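Long-range contact in putative uncharacterized protein (Mycobacterium tuberculosis, PDB 2Z99), which is a winged-helix protein that probably acts with SMC proteins in chromosome segregation and partition during cell division: residues 138-143 / 158-163. Sequence-based numbering, arbitrary orientation.
Sequences RGLITE and TELFLE
The flat groups meeting Thr158 here are the peptide carbonyls of Gly139 and Leu140. Thr158 OG1 lies in the plane of the Gly139 carbonyl and donates to Gly139 O at 2.6 Å, at 155° to the C=O bond, measured at the oxygen. The Leu140 carbonyl is met differently. Thr158 N stands above its plane and donates to Leu140 O over 3.1 Å; the N-H...O angle is 164°. Phe161 meets Leu140 O through CB, at 3.5 Å, and its ring leads away.

Thr158 is the N-cap of helix 159-165. Thr158 OG1 sits between its own backbone N and carbonyl carbon (chi1 65°) and accepts from Phe161 N at 3.2 Å. One hydroxyl thus links the first turn of this helix to Gly139. Gly139 itself ends helix 129-137 in a Schellman motif with positive phi. The contact therefore ties the C-terminal end of one helix to the N-terminal end of another.

Apolar groups flank the polar centre. Leu140 CD1 rests 3.8 Å from Phe161 CA and also touches Phe161 CB; the two side chains cross at about a right angle. Leu160 CB lies near Gly139 O. Thr158 CG2 packs 3.6 Å from Ile141 C and meets Thr142 CG2 at 4.0 Å.

Segment 138-143 leads from helix 129-137 into the first hairpin strand, and 158-163 follows the second, in the C-terminal winged-helix domain. Thr142 pairs with Ala156 of strand 153-157 through backbone hydrogen bonds. Ile141 packs on helices 100-112 and 129-137, and Phe161 reaches Leu106 and Ala110 of helix 100-112. Helix 159-165 thus follows strand 153-157 directly, with Phe161 against helix 100-112.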
loop_
_atom_site.group_PDB
_atom_site.type_symbol
_atom_site.label_atom_id
_atom_site.label_comp_id
_atom_site.label_asym_id
_atom_site.label_seq_id
_atom_site.Cartn_x
_atom_site.Cartn_y
_atom_site.Cartn_z
ATOM N N ARG A 138 -29.989 2.931 4.492
ATOM C CA ARG A 138 -29.578 3.037 3.097
ATOM C C ARG A 138 -30.582 3.835 2.275
ATOM O O ARG A 138 -30.451 3.920 1.050
ATOM C CB ARG A 138 -29.424 1.658 2.461
ATOM C CG ARG A 138 -28.399 0.780 3.114
ATOM C CD ARG A 138 -28.182 -0.461 2.285
ATOM N NE ARG A 138 -27.216 -1.349 2.914
ATOM C CZ ARG A 138 -26.548 -2.294 2.265
ATOM N NH1 ARG A 138 -26.746 -2.464 0.963
ATOM N NH2 ARG A 138 -25.689 -3.071 2.916
ATOM N N GLY A 139 -31.587 4.394 2.951
ATOM C CA GLY A 139 -32.596 5.199 2.287
ATOM C C GLY A 139 -33.444 4.507 1.241
ATOM O O GLY A 139 -34.000 5.172 0.362
ATOM N N LEU A 140 -33.553 3.183 1.308
ATOM C CA LEU A 140 -34.382 2.468 0.341
ATOM C C LEU A 140 -35.867 2.540 0.710
ATOM O O LEU A 140 -36.742 2.371 -0.142
ATOM C CB LEU A 140 -33.942 1.006 0.223
ATOM C CG LEU A 140 -32.741 0.733 -0.684
ATOM C CD1 LEU A 140 -32.886 1.526 -1.981
ATOM C CD2 LEU A 140 -31.475 1.129 0.030
ATOM N N ILE A 141 -36.149 2.785 1.985
ATOM C CA ILE A 141 -37.526 2.896 2.458
ATOM C C ILE A 141 -37.514 3.941 3.543
ATOM O O ILE A 141 -36.451 4.319 4.031
ATOM C CB ILE A 141 -38.069 1.565 3.079
ATOM C CG1 ILE A 141 -37.282 1.228 4.354
ATOM C CG2 ILE A 141 -38.012 0.439 2.044
ATOM C CD1 ILE A 141 -37.800 0.018 5.121
ATOM N N THR A 142 -38.691 4.409 3.926
ATOM C CA THR A 142 -38.782 5.411 4.978
ATOM C C THR A 142 -40.162 5.438 5.600
ATOM O O THR A 142 -41.114 4.899 5.041
ATOM C CB THR A 142 -38.473 6.814 4.442
ATOM O OG1 THR A 142 -38.335 7.719 5.545
ATOM C CG2 THR A 142 -39.595 7.297 3.528
ATOM N N GLU A 143 -40.263 6.067 6.765
ATOM C CA GLU A 143 -41.539 6.176 7.455
ATOM C C GLU A 143 -42.424 7.178 6.717
ATOM O O GLU A 143 -41.999 8.300 6.434
ATOM C CB GLU A 143 -41.336 6.627 8.910
ATOM C CG GLU A 143 -40.476 5.686 9.750
ATOM C CD GLU A 143 -39.000 6.054 9.731
ATOM O OE1 GLU A 143 -38.522 6.577 8.696
ATOM O OE2 GLU A 143 -38.311 5.806 10.751
ATOM N N THR A 158 -38.551 4.718 -1.016
ATOM C CA THR A 158 -38.215 6.096 -1.320
ATOM C C THR A 158 -38.144 6.318 -2.820
ATOM O O THR A 158 -38.571 5.475 -3.604
ATOM C CB THR A 158 -36.862 6.455 -0.716
ATOM O OG1 THR A 158 -35.837 5.678 -1.350
ATOM C CG2 THR A 158 -36.864 6.164 0.783
ATOM N N GLU A 159 -37.607 7.470 -3.211
ATOM C CA GLU A 159 -37.445 7.819 -4.617
ATOM C C GLU A 159 -36.137 7.174 -5.073
ATOM O O GLU A 159 -36.024 6.681 -6.197
ATOM C CB GLU A 159 -37.350 9.337 -4.773
ATOM C CG GLU A 159 -38.502 10.119 -4.152
ATOM C CD GLU A 159 -39.836 9.838 -4.821
ATOM O OE1 GLU A 159 -39.943 10.044 -6.053
ATOM O OE2 GLU A 159 -40.779 9.416 -4.113
ATOM N N LEU A 160 -35.156 7.184 -4.179
ATOM C CA LEU A 160 -33.849 6.601 -4.443
ATOM C C LEU A 160 -34.026 5.126 -4.797
ATOM O O LEU A 160 -33.266 4.572 -5.594
ATOM C CB LEU A 160 -32.961 6.752 -3.205
ATOM C CG LEU A 160 -31.452 6.545 -3.342
ATOM C CD1 LEU A 160 -30.795 6.875 -2.011
ATOM C CD2 LEU A 160 -31.138 5.119 -3.767
ATOM N N PHE A 161 -35.031 4.498 -4.194
ATOM C CA PHE A 161 -35.329 3.093 -4.453
ATOM C C PHE A 161 -35.660 2.923 -5.931
ATOM O O PHE A 161 -35.219 1.973 -6.582
ATOM C CB PHE A 161 -36.523 2.642 -3.609
ATOM C CG PHE A 161 -37.209 1.418 -4.139
ATOM C CD1 PHE A 161 -36.609 0.171 -4.047
ATOM C CD2 PHE A 161 -38.447 1.521 -4.764
ATOM C CE1 PHE A 161 -37.232 -0.955 -4.572
ATOM C CE2 PHE A 161 -39.080 0.402 -5.293
ATOM C CZ PHE A 161 -38.471 -0.840 -5.197
ATOM N N LEU A 162 -36.454 3.854 -6.447
ATOM C CA LEU A 162 -36.852 3.836 -7.846
ATOM C C LEU A 162 -35.612 4.012 -8.718
ATOM O O LEU A 162 -35.551 3.506 -9.839
ATOM C CB LEU A 162 -37.852 4.961 -8.109
ATOM C CG LEU A 162 -39.113 4.920 -7.240
ATOM C CD1 LEU A 162 -39.839 6.253 -7.308
ATOM C CD2 LEU A 162 -40.015 3.786 -7.697
ATOM N N GLU A 163 -34.622 4.726 -8.187
ATOM C CA GLU A 163 -33.374 4.972 -8.901
ATOM C C GLU A 163 -32.479 3.736 -8.931
ATOM O O GLU A 163 -32.318 3.116 -9.982
ATOM C CB GLU A 163 -32.618 6.137 -8.257
ATOM C CG GLU A 163 -33.262 7.498 -8.471
ATOM C CD GLU A 163 -32.494 8.618 -7.796
ATOM O OE1 GLU A 163 -31.268 8.727 -8.024
ATOM O OE2 GLU A 163 -33.118 9.392 -7.039
#